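Local coordinates for acyl-ACP thioesterase (Bacteroides thetaiotaomicron, PDB 2ESS), which probably hydrolyses the thioester of fatty acyl-acyl carrier proteins, releasing free fatty acids, and binds calcium, at residues A[174-185]-A[202-212]. Numbering follows the deposited sequence. Where two conformers were deposited one is given.
With CA (calcium ion), chain B.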
# COMPACT_ATOMS: atom_id res chain seq x y z
N GLY A 174 -11.33 3.27 12.64
CA GLY A 174 -10.54 3.24 13.85
C GLY A 174 -10.03 1.87 14.18
O GLY A 174 -9.54 1.65 15.28
N HIS A 175 -10.09 0.94 13.23
CA HIS A 175 -9.50 -0.35 13.56
C HIS A 175 -8.39 -0.73 12.59
O HIS A 175 -8.22 -0.15 11.52
CB HIS A 175 -10.55 -1.46 13.71
CG HIS A 175 -11.44 -1.62 12.52
ND1 HIS A 175 -12.81 -1.55 12.60
CD2 HIS A 175 -11.15 -1.85 11.22
CE1 HIS A 175 -13.33 -1.73 11.39
NE2 HIS A 175 -12.34 -1.90 10.54
N VAL A 176 -7.58 -1.68 13.04
CA VAL A 176 -6.53 -2.23 12.24
C VAL A 176 -7.16 -2.87 11.02
O VAL A 176 -8.07 -3.68 11.12
CB VAL A 176 -5.68 -3.24 13.03
CG1 VAL A 176 -4.68 -3.94 12.08
CG2 VAL A 176 -4.99 -2.54 14.10
N ASN A 177 -6.68 -2.48 9.85
CA ASN A 177 -7.35 -2.89 8.64
C ASN A 177 -6.97 -4.32 8.22
O ASN A 177 -5.95 -4.88 8.65
CB ASN A 177 -7.28 -1.77 7.56
CG ASN A 177 -6.05 -1.80 6.70
OD1 ASN A 177 -5.61 -2.85 6.30
ND2 ASN A 177 -5.53 -0.62 6.33
N SER A 178 -7.86 -4.91 7.43
CA SER A 178 -7.74 -6.28 6.96
C SER A 178 -6.40 -6.64 6.34
O SER A 178 -5.85 -7.74 6.57
CB SER A 178 -8.80 -6.51 5.88
OG SER A 178 -10.08 -6.28 6.38
N ILE A 179 -5.87 -5.69 5.55
CA ILE A 179 -4.63 -5.88 4.81
C ILE A 179 -3.41 -5.76 5.70
O ILE A 179 -2.41 -6.43 5.48
CB ILE A 179 -4.55 -4.85 3.65
CG1 ILE A 179 -5.75 -5.02 2.73
CG2 ILE A 179 -3.30 -5.04 2.83
CD1 ILE A 179 -6.01 -6.45 2.34
N ARG A 180 -3.47 -4.89 6.70
CA ARG A 180 -2.36 -4.72 7.60
C ARG A 180 -2.13 -5.98 8.40
O ARG A 180 -0.98 -6.32 8.66
CB ARG A 180 -2.59 -3.53 8.52
CG ARG A 180 -2.51 -2.20 7.77
CD ARG A 180 -1.08 -1.86 7.47
NE ARG A 180 -0.98 -0.85 6.43
CZ ARG A 180 0.18 -0.30 6.04
NH1 ARG A 180 1.32 -0.66 6.63
NH2 ARG A 180 0.19 0.62 5.09
N TYR A 181 -3.18 -6.71 8.76
CA TYR A 181 -2.97 -8.00 9.41
C TYR A 181 -2.19 -8.99 8.54
O TYR A 181 -1.36 -9.73 9.05
CB TYR A 181 -4.28 -8.66 9.79
CG TYR A 181 -5.03 -8.06 10.94
CD1 TYR A 181 -4.53 -8.11 12.26
CD2 TYR A 181 -6.29 -7.51 10.74
CE1 TYR A 181 -5.28 -7.60 13.34
CE2 TYR A 181 -7.04 -7.00 11.82
CZ TYR A 181 -6.54 -7.06 13.11
OH TYR A 181 -7.35 -6.56 14.12
N ILE A 182 -2.51 -9.03 7.25
CA ILE A 182 -1.79 -9.87 6.28
C ILE A 182 -0.30 -9.54 6.26
O ILE A 182 0.54 -10.45 6.40
CB ILE A 182 -2.38 -9.73 4.86
CG1 ILE A 182 -3.83 -10.24 4.86
CG2 ILE A 182 -1.54 -10.52 3.85
CD1 ILE A 182 -4.55 -10.13 3.47
N GLU A 183 0.04 -8.26 6.09
CA GLU A 183 1.44 -7.82 6.12
C GLU A 183 2.17 -8.24 7.40
O GLU A 183 3.29 -8.74 7.34
CB GLU A 183 1.54 -6.31 6.01
CG GLU A 183 1.19 -5.74 4.62
CD GLU A 183 1.36 -4.19 4.53
OE1 GLU A 183 2.04 -3.61 5.44
OE2 GLU A 183 0.83 -3.58 3.55
N HIS A 184 1.55 -8.01 8.56
CA HIS A 184 2.23 -8.37 9.81
C HIS A 184 2.44 -9.90 9.95
O HIS A 184 3.45 -10.33 10.45
CB HIS A 184 1.50 -7.78 11.02
CG HIS A 184 1.48 -6.28 11.03
ND1 HIS A 184 2.63 -5.53 10.93
CD2 HIS A 184 0.46 -5.40 11.10
CE1 HIS A 184 2.31 -4.24 10.94
NE2 HIS A 184 1.00 -4.14 11.05
N ILE A 185 1.48 -10.70 9.51
CA ILE A 185 1.60 -12.15 9.60
C ILE A 185 2.74 -12.64 8.71
O ILE A 185 3.60 -13.45 9.13
CB ILE A 185 0.24 -12.84 9.25
CG1 ILE A 185 -0.78 -12.57 10.37
CG2 ILE A 185 0.40 -14.35 9.06
CD1 ILE A 185 -2.17 -12.82 9.97
N PHE A 202 -3.05 -19.14 1.10
CA PHE A 202 -3.07 -18.21 2.19
C PHE A 202 -4.52 -17.96 2.62
O PHE A 202 -5.38 -17.63 1.79
CB PHE A 202 -2.37 -16.91 1.78
CG PHE A 202 -2.37 -15.87 2.86
CD1 PHE A 202 -1.48 -15.96 3.92
CD2 PHE A 202 -3.28 -14.83 2.83
CE1 PHE A 202 -1.51 -15.02 4.93
CE2 PHE A 202 -3.30 -13.91 3.81
CZ PHE A 202 -2.41 -14.01 4.87
N GLU A 203 -4.79 -18.14 3.91
CA GLU A 203 -6.12 -17.91 4.43
C GLU A 203 -6.12 -16.97 5.63
O GLU A 203 -5.20 -16.97 6.40
CB GLU A 203 -6.76 -19.22 4.86
CG GLU A 203 -6.72 -20.33 3.85
CD GLU A 203 -7.26 -21.65 4.39
OE1 GLU A 203 -7.87 -21.68 5.48
OE2 GLU A 203 -7.03 -22.68 3.72
N MSE A 204 -7.14 -16.15 5.72
CA MSE A 204 -7.37 -15.22 6.82
C MSE A 204 -8.76 -15.51 7.36
O MSE A 204 -9.71 -15.76 6.58
CB MSE A 204 -7.38 -13.80 6.33
CG MSE A 204 -6.03 -13.31 5.87
SE MSE A 204 -4.78 -13.24 7.45
CE MSE A 204 -5.78 -12.24 8.87
N ALA A 205 -8.86 -15.49 8.69
CA ALA A 205 -10.15 -15.47 9.39
C ALA A 205 -10.17 -14.25 10.30
O ALA A 205 -9.30 -14.07 11.14
CB ALA A 205 -10.34 -16.74 10.23
N TYR A 206 -11.19 -13.42 10.16
CA TYR A 206 -11.22 -12.12 10.86
C TYR A 206 -12.20 -12.31 11.98
O TYR A 206 -13.40 -12.49 11.75
CB TYR A 206 -11.63 -10.98 9.92
CG TYR A 206 -10.58 -10.72 8.87
CD1 TYR A 206 -9.43 -9.99 9.20
CD2 TYR A 206 -10.70 -11.22 7.60
CE1 TYR A 206 -8.41 -9.78 8.28
CE2 TYR A 206 -9.69 -10.99 6.66
CZ TYR A 206 -8.57 -10.26 7.00
OH TYR A 206 -7.58 -10.06 6.06
N VAL A 207 -11.68 -12.31 13.19
CA VAL A 207 -12.47 -12.68 14.36
C VAL A 207 -13.01 -11.48 15.15
O VAL A 207 -14.13 -11.50 15.61
CB VAL A 207 -11.64 -13.63 15.25
CG1 VAL A 207 -12.47 -14.10 16.46
CG2 VAL A 207 -11.11 -14.79 14.40
N ALA A 208 -12.18 -10.47 15.33
CA ALA A 208 -12.50 -9.34 16.18
C ALA A 208 -11.59 -8.19 15.79
O ALA A 208 -10.64 -8.38 15.01
CB ALA A 208 -12.33 -9.69 17.61
N GLU A 209 -11.87 -7.02 16.35
CA GLU A 209 -11.20 -5.79 15.95
C GLU A 209 -10.11 -5.43 16.92
O GLU A 209 -10.20 -5.74 18.09
CB GLU A 209 -12.20 -4.62 15.87
CG GLU A 209 -13.33 -4.83 14.90
CD GLU A 209 -12.92 -4.84 13.41
OE1 GLU A 209 -11.71 -4.85 13.08
OE2 GLU A 209 -13.83 -4.86 12.54
N SER A 210 -9.08 -4.77 16.39
CA SER A 210 -7.99 -4.17 17.16
C SER A 210 -7.98 -2.68 16.88
O SER A 210 -8.34 -2.25 15.78
CB SER A 210 -6.64 -4.74 16.73
OG SER A 210 -6.59 -6.11 17.02
N TYR A 211 -7.51 -1.92 17.86
CA TYR A 211 -7.50 -0.47 17.82
C TYR A 211 -6.07 0.06 17.98
O TYR A 211 -5.13 -0.68 18.36
CB TYR A 211 -8.36 0.06 18.94
CG TYR A 211 -9.74 -0.55 18.91
CD1 TYR A 211 -10.68 -0.12 18.00
CD2 TYR A 211 -10.08 -1.60 19.76
CE1 TYR A 211 -11.96 -0.71 17.94
CE2 TYR A 211 -11.35 -2.19 19.71
CZ TYR A 211 -12.27 -1.74 18.80
OH TYR A 211 -13.51 -2.32 18.76
N PHE A 212 -5.92 1.35 17.73
CA PHE A 212 -4.64 2.01 17.89
C PHE A 212 -4.12 1.83 19.30
O PHE A 212 -4.86 2.02 20.26
CB PHE A 212 -4.76 3.51 17.61
CG PHE A 212 -3.52 4.28 17.96
CD1 PHE A 212 -3.32 4.75 19.27
CD2 PHE A 212 -2.56 4.50 17.01
CE1 PHE A 212 -2.14 5.44 19.62
CE2 PHE A 212 -1.39 5.19 17.33
CZ PHE A 212 -1.18 5.66 18.64
CA CA B . -11.79 -1.84 8.30
O HOH W 1 -8.08 3.11 16.68
O HOH W 2 -9.12 -4.89 13.40
O HOH W 3 -10.72 -3.52 7.33
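Helix 178-185 packs across strand 202-206 of the second hotdog unit through Ile182, Ile185, Phe202 and Met204, and the loops flanking both elements join beside a calcium ion. The axes, 10.2 Å apart, cross at 129°, the spacing of a side-chain layer between helix and sheet. In that layer Ile182 CG2 reaches Phe202 CZ at 3.7 Å and Ile182 CG1 lies against Met204 CG, while Ile185 CD1 meets the selenium of selenomethionine Met204 tip to tip. Near the helix start, Tyr206 OH donates to Ser178 O (2.9 Å) from above the carbonyl plane, with a C=O...O angle of 114°, and Tyr181 CD2 lies in the plane of the Tyr206 ring at its edge. A leucine replacing Tyr206 would probably leave Ser178 O without this donor and Tyr181 without its ring neighbour. Tyr181 OH accepts from Ser210 OG (3.0 Å) and donates to water 2, which also joins Val176 O, Glu209 OE1 and Ser210 N. Alongside, Val176 N bonds to Ser210 O (2.9 Å, nearly straight). The Glu209 carboxylate stacks on one face of the His175 ring, planes 9° apart and Glu209 OE1 3.3 Å from His175 CG; His175 NE2 binds calcium at 2.3 Å. Asp171 and water 3 are further ligands. A helix packed on an antiparallel sheet is typical of the hotdog fold, and here the loop before the helix supplies His175 to the calcium site.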